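Local atomic coordinates of endo-1,4-beta-xylanase (Uncultured bacterium, PDB entry 7AX7), a protein that removes acetyl groups from acetylated xylan with the aid of a bound cobalt ion, as the carbohydrate esterase family 4 domain of a multidomain xylanase. Residues Ser43-Leu46 against Ser47-Arg51; Ser132-Gln135 against Arg136-Asn139; Glu184-Lys188 against Lys189-Pro193; Asn108-Tyr111 against Gln112-Tyr116. All coordinates share one frame; numbering follows the deposited sequence.

Contact 1: residues Ser43-Leu46 against Ser47-Arg51; sequences SNTL and SIMQR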
loop_
_atom_site.group_PDB
_atom_site.type_symbol
_atom_site.label_atom_id
_atom_site.label_comp_id
_atom_site.label_asym_id
_atom_site.label_seq_id
_atom_site.Cartn_x
_atom_site.Cartn_y
_atom_site.Cartn_z
ATOM N N SER A 43 5.279 2.754 19.623
ATOM C CA SER A 43 4.783 1.767 20.582
ATOM C C SER A 43 3.264 1.653 20.560
ATOM O O SER A 43 2.728 0.592 20.908
ATOM C CB SER A 43 5.272 2.098 21.994
ATOM O OG SER A 43 4.947 3.430 22.336
ATOM N N ASN A 44 2.558 2.706 20.133
ATOM C CA ASN A 44 1.104 2.633 20.019
ATOM C C ASN A 44 0.656 1.738 18.861
ATOM O O ASN A 44 -0.458 1.203 18.888
ATOM C CB ASN A 44 0.512 4.034 19.837
ATOM C CG ASN A 44 0.679 4.906 21.064
ATOM O OD1 ASN A 44 0.686 4.419 22.191
ATOM N ND2 ASN A 44 0.804 6.207 20.850
ATOM N N THR A 45 1.474 1.585 17.829
ATOM C CA THR A 45 1.094 0.787 16.663
ATOM C C THR A 45 1.843 -0.538 16.568
ATOM O O THR A 45 1.592 -1.309 15.634
ATOM C CB THR A 45 1.319 1.589 15.374
ATOM O OG1 THR A 45 2.675 2.061 15.339
ATOM C CG2 THR A 45 0.361 2.769 15.300
ATOM N N LEU A 46 2.753 -0.816 17.506
ATOM C CA LEU A 46 3.572 -2.025 17.446
ATOM C C LEU A 46 2.731 -3.286 17.265
ATOM O O LEU A 46 3.009 -4.113 16.391
ATOM C CB LEU A 46 4.415 -2.139 18.717
ATOM C CG LEU A 46 5.173 -3.456 18.880
ATOM C CD1 LEU A 46 6.204 -3.615 17.767
ATOM C CD2 LEU A 46 5.839 -3.509 20.250
ATOM N N SER A 47 1.709 -3.464 18.102
ATOM C CA SER A 47 0.980 -4.719 18.065
ATOM C C SER A 47 0.257 -4.893 16.736
ATOM O O SER A 47 0.109 -6.023 16.263
ATOM C CB SER A 47 0.017 -4.809 19.252
ATOM O OG SER A 47 -0.954 -3.786 19.205
ATOM N N ILE A 48 -0.140 -3.791 16.098
ATOM C CA ILE A 48 -0.775 -3.866 14.783
ATOM C C ILE A 48 0.240 -4.300 13.731
ATOM O O ILE A 48 -0.023 -5.191 12.914
ATOM C CB ILE A 48 -1.421 -2.513 14.431
ATOM C CG1 ILE A 48 -2.616 -2.233 15.349
ATOM C CG2 ILE A 48 -1.817 -2.435 12.937
ATOM C CD1 ILE A 48 -3.074 -0.761 15.313
ATOM N N MET A 49 1.429 -3.687 13.749
ATOM C CA MET A 49 2.476 -4.081 12.809
ATOM C C MET A 49 2.914 -5.528 13.038
ATOM O O MET A 49 3.197 -6.255 12.078
ATOM C CB MET A 49 3.665 -3.125 12.925
ATOM C CG MET A 49 3.292 -1.662 12.654
ATOM S SD MET A 49 4.669 -0.507 12.797
ATOM C CE MET A 49 5.871 -1.257 11.688
ATOM N N GLN A 50 2.987 -5.966 14.299
ATOM C CA GLN A 50 3.315 -7.365 14.554
ATOM C C GLN A 50 2.279 -8.288 13.921
ATOM O O GLN A 50 2.631 -9.302 13.305
ATOM C CB GLN A 50 3.410 -7.629 16.056
ATOM C CG GLN A 50 4.601 -6.979 16.758
ATOM C CD GLN A 50 4.578 -7.240 18.255
ATOM O OE1 GLN A 50 3.576 -6.987 18.922
ATOM N NE2 GLN A 50 5.680 -7.764 18.783
ATOM N N ARG A 51 0.995 -7.945 14.061
ATOM C CA ARG A 51 -0.065 -8.747 13.461
ATOM C C ARG A 51 -0.003 -8.700 11.932
ATOM O O ARG A 51 -0.238 -9.714 11.267
ATOM C CB ARG A 51 -1.428 -8.268 13.968
ATOM C CG ARG A 51 -2.613 -9.088 13.465
ATOM C CD ARG A 51 -3.960 -8.506 13.909
ATOM N NE ARG A 51 -5.082 -9.237 13.316
ATOM C CZ ARG A 51 -6.335 -8.796 13.275
ATOM N NH1 ARG A 51 -6.649 -7.610 13.788
ATOM N NH2 ARG A 51 -7.276 -9.533 12.699
HETATM O O HOH W 1 0.980 -1.557 20.361
HETATM O O HOH W 2 -1.158 -1.407 18.082
#

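Contact 2: residues Ser132-Gln135 against Arg136-Asn139; sequences SVQQ and RVNN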
loop_
_atom_site.group_PDB
_atom_site.type_symbol
_atom_site.label_atom_id
_atom_site.label_comp_id
_atom_site.label_asym_id
_atom_site.label_seq_id
_atom_site.Cartn_x
_atom_site.Cartn_y
_atom_site.Cartn_z
ATOM N N SER A 132 -19.008 7.352 -1.117
ATOM C CA SER A 132 -19.792 6.424 -0.320
ATOM C C SER A 132 -19.107 5.062 -0.232
ATOM O O SER A 132 -18.197 4.730 -0.999
ATOM C CB SER A 132 -21.177 6.240 -0.934
ATOM O OG SER A 132 -21.063 5.489 -2.135
ATOM N N VAL A 133 -19.584 4.251 0.715
ATOM C CA VAL A 133 -19.197 2.839 0.761
ATOM C C VAL A 133 -19.317 2.204 -0.624
ATOM O O VAL A 133 -18.359 1.627 -1.154
ATOM C CB VAL A 133 -20.053 2.081 1.792
ATOM C CG1 VAL A 133 -19.795 0.576 1.687
ATOM C CG2 VAL A 133 -19.775 2.601 3.192
ATOM N N GLN A 134 -20.509 2.290 -1.223
ATOM C CA GLN A 134 -20.765 1.580 -2.479
ATOM C C GLN A 134 -19.976 2.170 -3.650
ATOM O O GLN A 134 -19.584 1.434 -4.565
ATOM C CB GLN A 134 -22.261 1.589 -2.793
ATOM C CG GLN A 134 -22.656 0.596 -3.867
ATOM C CD GLN A 134 -22.393 -0.839 -3.446
ATOM O OE1 GLN A 134 -22.587 -1.202 -2.286
ATOM N NE2 GLN A 134 -21.923 -1.651 -4.380
ATOM N N GLN A 135 -19.737 3.483 -3.658
ATOM C CA GLN A 135 -18.821 4.029 -4.657
ATOM C C GLN A 135 -17.439 3.398 -4.518
ATOM O O GLN A 135 -16.796 3.055 -5.519
ATOM C CB GLN A 135 -18.721 5.551 -4.532
ATOM C CG GLN A 135 -19.922 6.325 -5.076
ATOM C CD GLN A 135 -19.755 7.835 -4.924
ATOM O OE1 GLN A 135 -19.663 8.355 -3.810
ATOM N NE2 GLN A 135 -19.707 8.540 -6.049
ATOM N N ARG A 136 -16.970 3.238 -3.278
ATOM C CA ARG A 136 -15.672 2.609 -3.048
ATOM C C ARG A 136 -15.660 1.181 -3.575
ATOM O O ARG A 136 -14.722 0.770 -4.270
ATOM C CB ARG A 136 -15.330 2.657 -1.554
ATOM C CG ARG A 136 -15.095 4.081 -1.067
ATOM C CD ARG A 136 -14.983 4.208 0.443
ATOM N NE ARG A 136 -15.080 5.618 0.819
ATOM C CZ ARG A 136 -14.385 6.204 1.792
ATOM N NH1 ARG A 136 -13.513 5.507 2.515
ATOM N NH2 ARG A 136 -14.560 7.501 2.033
ATOM N N VAL A 137 -16.708 0.413 -3.265
ATOM C CA VAL A 137 -16.833 -0.947 -3.782
ATOM C C VAL A 137 -16.732 -0.943 -5.302
ATOM O O VAL A 137 -15.918 -1.662 -5.892
ATOM C CB VAL A 137 -18.159 -1.579 -3.309
ATOM C CG1 VAL A 137 -18.449 -2.871 -4.068
ATOM C CG2 VAL A 137 -18.154 -1.813 -1.785
ATOM N N ASN A 138 -17.559 -0.124 -5.962
ATOM C CA ASN A 138 -17.626 -0.170 -7.421
ATOM C C ASN A 138 -16.331 0.328 -8.060
ATOM O O ASN A 138 -15.897 -0.205 -9.085
ATOM C CB ASN A 138 -18.832 0.632 -7.918
ATOM C CG ASN A 138 -20.154 -0.005 -7.510
ATOM O OD1 ASN A 138 -20.216 -1.203 -7.241
ATOM N ND2 ASN A 138 -21.208 0.794 -7.454
ATOM N N ASN A 139 -15.691 1.337 -7.465
ATOM C CA ASN A 139 -14.423 1.810 -8.012
ATOM C C ASN A 139 -13.353 0.723 -7.939
ATOM O O ASN A 139 -12.573 0.548 -8.880
ATOM C CB ASN A 139 -13.971 3.080 -7.283
ATOM C CG ASN A 139 -14.857 4.275 -7.594
ATOM O OD1 ASN A 139 -15.662 4.234 -8.529
ATOM N ND2 ASN A 139 -14.709 5.347 -6.821
#

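Contact 3: residues Glu184-Lys188 against Lys189-Pro193; sequences ELFEK and KGVNP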
loop_
_atom_site.group_PDB
_atom_site.type_symbol
_atom_site.label_atom_id
_atom_site.label_comp_id
_atom_site.label_asym_id
_atom_site.label_seq_id
_atom_site.Cartn_x
_atom_site.Cartn_y
_atom_site.Cartn_z
ATOM N N GLU A 184 4.864 -10.218 -3.975
ATOM C CA GLU A 184 4.381 -11.431 -4.633
ATOM C C GLU A 184 3.915 -11.143 -6.055
ATOM O O GLU A 184 4.106 -11.966 -6.955
ATOM C CB GLU A 184 3.253 -12.057 -3.815
ATOM C CG GLU A 184 3.723 -12.747 -2.558
ATOM C CD GLU A 184 2.571 -13.082 -1.632
ATOM O OE1 GLU A 184 1.443 -12.595 -1.879
ATOM O OE2 GLU A 184 2.795 -13.830 -0.661
ATOM N N LEU A 185 3.308 -9.977 -6.280
ATOM C CA LEU A 185 2.860 -9.622 -7.624
ATOM C C LEU A 185 4.015 -9.657 -8.621
ATOM O O LEU A 185 3.922 -10.293 -9.681
ATOM C CB LEU A 185 2.204 -8.241 -7.609
ATOM C CG LEU A 185 1.899 -7.629 -8.978
ATOM C CD1 LEU A 185 0.903 -8.492 -9.775
ATOM C CD2 LEU A 185 1.400 -6.206 -8.811
ATOM N N PHE A 186 5.114 -8.968 -8.305
ATOM C CA PHE A 186 6.235 -8.947 -9.238
ATOM C C PHE A 186 6.915 -10.310 -9.319
ATOM O O PHE A 186 7.256 -10.770 -10.412
ATOM C CB PHE A 186 7.222 -7.849 -8.849
ATOM C CG PHE A 186 6.751 -6.467 -9.221
ATOM C CD1 PHE A 186 6.924 -5.987 -10.505
ATOM C CD2 PHE A 186 6.106 -5.663 -8.291
ATOM C CE1 PHE A 186 6.479 -4.721 -10.857
ATOM C CE2 PHE A 186 5.666 -4.395 -8.633
ATOM C CZ PHE A 186 5.851 -3.923 -9.917
ATOM N N GLU A 187 7.105 -10.974 -8.177
ATOM C CA GLU A 187 7.715 -12.301 -8.187
ATOM C C GLU A 187 6.956 -13.249 -9.115
ATOM O O GLU A 187 7.555 -13.935 -9.953
ATOM C CB GLU A 187 7.769 -12.856 -6.762
ATOM C CG GLU A 187 8.723 -14.044 -6.557
ATOM C CD GLU A 187 8.193 -15.347 -7.146
ATOM O OE1 GLU A 187 9.005 -16.116 -7.710
ATOM O OE2 GLU A 187 6.967 -15.602 -7.045
ATOM N N LYS A 188 5.624 -13.293 -8.983
ATOM C CA LYS A 188 4.854 -14.301 -9.708
ATOM C C LYS A 188 4.732 -13.966 -11.192
ATOM O O LYS A 188 4.607 -14.874 -12.020
ATOM C CB LYS A 188 3.474 -14.476 -9.062
ATOM C CG LYS A 188 3.515 -15.150 -7.688
ATOM C CD LYS A 188 2.121 -15.197 -7.042
ATOM C CE LYS A 188 2.140 -15.793 -5.624
ATOM N NZ LYS A 188 2.390 -17.267 -5.584
ATOM N N LYS A 189 4.786 -12.682 -11.557
ATOM C CA LYS A 189 4.791 -12.318 -12.968
ATOM C C LYS A 189 6.183 -12.383 -13.586
ATOM O O LYS A 189 6.312 -12.179 -14.800
ATOM C CB LYS A 189 4.211 -10.908 -13.169
ATOM C CG LYS A 189 2.711 -10.753 -12.836
ATOM C CD LYS A 189 1.857 -11.635 -13.740
ATOM C CE LYS A 189 0.376 -11.357 -13.565
ATOM N NZ LYS A 189 -0.462 -12.325 -14.334
ATOM N N GLY A 190 7.218 -12.657 -12.792
ATOM C CA GLY A 190 8.571 -12.676 -13.331
ATOM C C GLY A 190 9.034 -11.329 -13.846
ATOM O O GLY A 190 9.718 -11.259 -14.874
ATOM N N VAL A 191 8.668 -10.251 -13.156
ATOM C CA VAL A 191 9.000 -8.891 -13.571
ATOM C C VAL A 191 9.914 -8.272 -12.520
ATOM O O VAL A 191 9.653 -8.392 -11.319
ATOM C CB VAL A 191 7.732 -8.038 -13.766
ATOM C CG1 VAL A 191 8.101 -6.556 -13.946
ATOM C CG2 VAL A 191 6.913 -8.560 -14.949
ATOM N N ASN A 192 10.987 -7.622 -12.976
ATOM C CA ASN A 192 11.913 -6.874 -12.130
ATOM C C ASN A 192 11.320 -5.505 -11.819
ATOM O O ASN A 192 11.220 -4.659 -12.715
ATOM C CB ASN A 192 13.275 -6.714 -12.815
ATOM C CG ASN A 192 14.212 -5.770 -12.055
ATOM O OD1 ASN A 192 14.114 -5.628 -10.836
ATOM N ND2 ASN A 192 15.122 -5.121 -12.783
ATOM N N PRO A 193 10.889 -5.260 -10.577
ATOM C CA PRO A 193 10.341 -3.935 -10.242
ATOM C C PRO A 193 11.401 -2.876 -10.112
ATOM O O PRO A 193 11.074 -1.683 -10.152
ATOM C CB PRO A 193 9.643 -4.170 -8.894
ATOM C CG PRO A 193 10.475 -5.257 -8.262
ATOM C CD PRO A 193 10.841 -6.180 -9.425
#

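Contact 4: residues Asn108-Tyr111 against Gln112-Tyr116; sequences NTMY and QNIDY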
loop_
_atom_site.group_PDB
_atom_site.type_symbol
_atom_site.label_atom_id
_atom_site.label_comp_id
_atom_site.label_asym_id
_atom_site.label_seq_id
_atom_site.Cartn_x
_atom_site.Cartn_y
_atom_site.Cartn_z
ATOM N N ASN A 108 11.663 15.082 -10.290
ATOM C CA ASN A 108 12.972 14.510 -10.608
ATOM C C ASN A 108 13.795 14.264 -9.347
ATOM O O ASN A 108 14.473 13.238 -9.228
ATOM C CB ASN A 108 13.760 15.431 -11.553
ATOM C CG ASN A 108 13.139 15.550 -12.929
ATOM O OD1 ASN A 108 13.373 16.536 -13.628
ATOM N ND2 ASN A 108 12.344 14.561 -13.326
ATOM N N THR A 109 13.781 15.217 -8.415
ATOM C CA THR A 109 14.611 15.091 -7.220
ATOM C C THR A 109 14.274 13.820 -6.443
ATOM O O THR A 109 15.178 13.096 -6.010
ATOM C CB THR A 109 14.454 16.346 -6.360
ATOM O OG1 THR A 109 14.834 17.482 -7.142
ATOM C CG2 THR A 109 15.335 16.289 -5.109
ATOM N N MET A 110 12.980 13.505 -6.303
ATOM C CA MET A 110 12.587 12.267 -5.630
ATOM C C MET A 110 13.132 11.041 -6.358
ATOM O O MET A 110 13.739 10.156 -5.741
ATOM C CB MET A 110 11.062 12.192 -5.509
ATOM C CG MET A 110 10.505 13.156 -4.487
ATOM S SD MET A 110 8.731 13.346 -4.572
ATOM C CE MET A 110 8.228 11.743 -3.929
ATOM N N TYR A 111 12.911 10.963 -7.676
ATOM C CA TYR A 111 13.392 9.810 -8.430
ATOM C C TYR A 111 14.907 9.639 -8.317
ATOM O O TYR A 111 15.403 8.506 -8.305
ATOM C CB TYR A 111 12.998 9.935 -9.899
ATOM C CG TYR A 111 11.589 9.487 -10.242
ATOM C CD1 TYR A 111 11.187 8.165 -10.066
ATOM C CD2 TYR A 111 10.681 10.379 -10.797
ATOM C CE1 TYR A 111 9.907 7.753 -10.408
ATOM C CE2 TYR A 111 9.403 9.979 -11.147
ATOM C CZ TYR A 111 9.019 8.671 -10.948
ATOM O OH TYR A 111 7.748 8.293 -11.305
ATOM N N GLN A 112 15.655 10.745 -8.247
ATOM C CA GLN A 112 17.109 10.680 -8.142
ATOM C C GLN A 112 17.578 10.224 -6.763
ATOM O O GLN A 112 18.730 9.792 -6.623
ATOM C CB GLN A 112 17.726 12.055 -8.452
ATOM C CG GLN A 112 17.493 12.569 -9.882
ATOM C CD GLN A 112 17.781 14.065 -10.041
ATOM O OE1 GLN A 112 18.225 14.726 -9.105
ATOM N NE2 GLN A 112 17.520 14.602 -11.236
ATOM N N ASN A 113 16.729 10.329 -5.740
ATOM C CA ASN A 113 17.183 10.162 -4.367
ATOM C C ASN A 113 16.388 9.124 -3.596
ATOM O O ASN A 113 16.477 9.091 -2.365
ATOM C CB ASN A 113 17.148 11.505 -3.634
ATOM C CG ASN A 113 18.283 12.417 -4.069
ATOM O OD1 ASN A 113 19.429 12.177 -3.716
ATOM N ND2 ASN A 113 17.974 13.437 -4.870
ATOM N N ILE A 114 15.625 8.278 -4.284
ATOM C CA ILE A 114 14.865 7.196 -3.669
ATOM C C ILE A 114 15.237 5.909 -4.394
ATOM O O ILE A 114 15.101 5.820 -5.622
ATOM C CB ILE A 114 13.347 7.456 -3.715
ATOM C CG1 ILE A 114 13.022 8.706 -2.883
ATOM C CG2 ILE A 114 12.560 6.243 -3.213
ATOM C CD1 ILE A 114 11.570 9.111 -2.908
ATOM N N ASP A 115 15.714 4.925 -3.632
ATOM C CA ASP A 115 16.290 3.686 -4.138
ATOM C C ASP A 115 15.299 2.531 -4.186
ATOM O O ASP A 115 15.697 1.396 -4.477
ATOM C CB ASP A 115 17.496 3.296 -3.275
ATOM C CG ASP A 115 18.615 4.315 -3.361
ATOM O OD1 ASP A 115 18.871 4.795 -4.484
ATOM O OD2 ASP A 115 19.218 4.646 -2.317
ATOM N N TYR A 116 14.038 2.777 -3.898
ATOM C CA TYR A 116 13.035 1.739 -4.008
ATOM C C TYR A 116 12.189 1.950 -5.254
ATOM O O TYR A 116 12.033 3.084 -5.723
ATOM C CB TYR A 116 12.118 1.727 -2.777
ATOM C CG TYR A 116 12.826 1.520 -1.461
ATOM C CD1 TYR A 116 13.284 0.261 -1.088
ATOM C CD2 TYR A 116 13.012 2.577 -0.579
ATOM C CE1 TYR A 116 13.916 0.058 0.117
ATOM C CE2 TYR A 116 13.645 2.387 0.638
ATOM C CZ TYR A 116 14.091 1.131 0.981
ATOM O OH TYR A 116 14.729 0.947 2.184
HETATM O O HOH W 3 17.557 17.184 -8.158
HETATM O O HOH W 4 17.400 6.649 -7.387
#

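Contact 1: residues Ser43-Leu46 against Ser47-Arg51
Thr45 and Leu46 meet Met49 and Gln50 across the first turn of helix 46-54, where a loop of the NodB-type deacetylase fold winds into a helix. The carbonyls of the leading residues are taken up four residues on: Met49 N donates to Thr45 O at 3.0 Å, and Gln50 N donates to Leu46 O at 2.8 Å, both donors lying almost in line with the C=O bond. Ile48 N adds a weak, strongly bent second bond to Thr45 O. The first-turn amide of Ser47 turns instead to a water, which accepts from Ser47 N at 3.0 Å and donates to the carbonyl of Ser43. A second water donates to Asn44 O and is hydrogen-bonded to Ser47 OG at 2.6 Å, so a short hydroxyl side chain suits this exposed position. Thr45 is buried, yet its OG1 is satisfied within the loop, by Asn40 O and Asn42 N. That hydroxyl sits between the backbone N and the carbonyl carbon (chi1 54°), and Met49 SD lies 4.1 Å from Thr45 OG1, a packing contact. The side chain of Met49, bent at its last torsion, touches Pro14 and Val41 as well as Ser91 and Val92 of helix 74-92, a largely apolar setting that suits an unbranched, flexible residue. On the outer side the isobutyl group of Leu46 and the aliphatic stem of Gln50 cross one another, both also reaching Val92, and Leu46 CD1 rests 3.9 Å from Gln50 CG.

Contact 2: residues Ser132-Gln135 against Arg136-Asn139
The flat amides of Gln134 and Asn138 stand one helical turn apart with their planes 62° from each other, and touch through one weak hydrogen bond: Gln134 NE2 to Asn138 OD1, 3.4 Å. The same NE2 lies 3.7 Å from Val137 CG1. Gln134 bends at chi2 (63°), which turns its amide toward the next turn of the helix; its OE1 accepts from Gln167 of helix 159-174. The Arg136 guanidinium has Ser132 O at its edge, near its plane, but this carbonyl is bonded instead to the backbone Arg136 N at 3.0 Å. With its chain extended from CG to NE, Arg136 runs back alongside the first turn, toward the start of the helix, and its buried head is held by Thr161, Asn158 and Thr131 O, with a weak bond to Glu128 O. Cut back to an alanine, this position is likely to leave Thr161, Asn158 and Thr131 O without their donor and to lose the tie between the helix start and the segment around Asn158 and Thr161. Val137, branched and apolar, suits the side facing Ala164. Asn139 ND2 donates to Ile124 O, joining the helix to the loop after strand 118-123. At the first turn, Ser132 OG accepts from Gln135 N at 2.8 Å, while Gln135 OE1 takes Ser132 N on an in-plane lone pair at 2.9 Å. These reciprocal bonds make a capping box, with Ser132 as N-cap, at the head of the helix in the beta-alpha-beta unit of strand 118-123, helix 133-143 and strand 148-153.

Contact 3: residues Glu184-Lys188 against Lys189-Pro193
Pro193 lays its CB over the centre of the Phe186 ring, 3.6 Å from the centroid and only 8° from the ring normal, a CH-pi contact. Prolines suit such a place because their ring hydrogens are mildly polarised and their shape is rigid. At the edge of the same ring, in its plane, Val191 CG1 approaches Phe186 CD1 to 3.7 Å, so the aromatic group meets one residue with a face and the other with its rim. Phe186 CG stands anti to its carbonyl carbon (chi1 -76°), which swings the ring out beside the chain that returns past it. That return is set by the backbone. Helix 182-189 ends in a Schellman motif: Val191 N donates to Phe186 O at 3.1 Å in a nearly straight bond, and Gly190 N donates to Glu187 O at 3.1 Å from well above the carbonyl plane. Gly190 adopts a positive phi of 64°, a conformation that costs a residue with a side chain more than it costs glycine. Just before the glycine, Lys189 N closes a last helical bond to Leu185 O at 3.2 Å. The lysine's methylene CG lies against that carbonyl, and a bend at chi2 sends the rest of the chain away to a salt bridge with Asp146. Further out, Trp200 meets Phe186 edge-to-face and donates its NE1 to Pro193 O, gripping both partners of the CH-pi pair. Buried Leu185 packs on Leu5 and Ala7 of strand 4-11, while Pro193 also touches Phe98.

Contact 4: residues Asn108-Tyr111 against Gln112-Tyr116
Asn113 ND2 donates to Thr109 O at 3.0 Å, with that oxygen lying close to the plane of the donor amide, and Gln112 N donates to Asn108 O at 2.9 Å, nearly in line with the carbonyl. A third bond, Asn113 N to Met110 O at 3.0 Å, spans three residues and enters from above the carbonyl plane, as helical bonding gives way to a tighter turn. With CG anti to its carbonyl carbon (chi1 -74°), Asn113 turns its amide back toward the preceding turn, where the side chain supplies a donor to a late carbonyl; its OD1 receives a weak bond from Arg78. A leucine in its place would probably leave Thr109 O without this side-chain donor and Arg78 without its weak acceptor. On the exposed side, a water hydrogen-bonded to Thr109 OG1 donates to Gln112 OE1 at 2.7 Å, bridging two polar side chains suited to solvent. Packing across the turn is a single apolar touch, Ile114 CD1 to Met110 CB at 4.1 Å, and both residues, buried and apolar, lean on Ile77 of helix 74-92. Met110, bent at chi3, also reaches Met69 and Pro101, while the Tyr111 ring meets Phe118. The arrangement is that of a short helix whose last residues are weakly bonded, with an asparagine side chain bonded to a last-turn carbonyl before the chain enters strand 118-123 of the deacetylase sheet.

In the fold
All four contacts are local helix ends or turns set around a parallel sheet, none touching another. Contacts 3 and 4 come closest, their nearest atoms about 6 Å apart; contacts 2 and 4 lie on opposite sides of the chain's centre, with centres 33 Å apart. Contacts 1 and 4 both pack on helix 74-92, at Val92 and Ile77 respectively, though their own centres are 29 Å apart. The cobalt ion, bound by Asp12, His62 and His66, is about 11 Å from the side chain of Met110 in contact 4 and about 13 Å from that of Arg136 in contact 2, so neither side chain is a metal ligand.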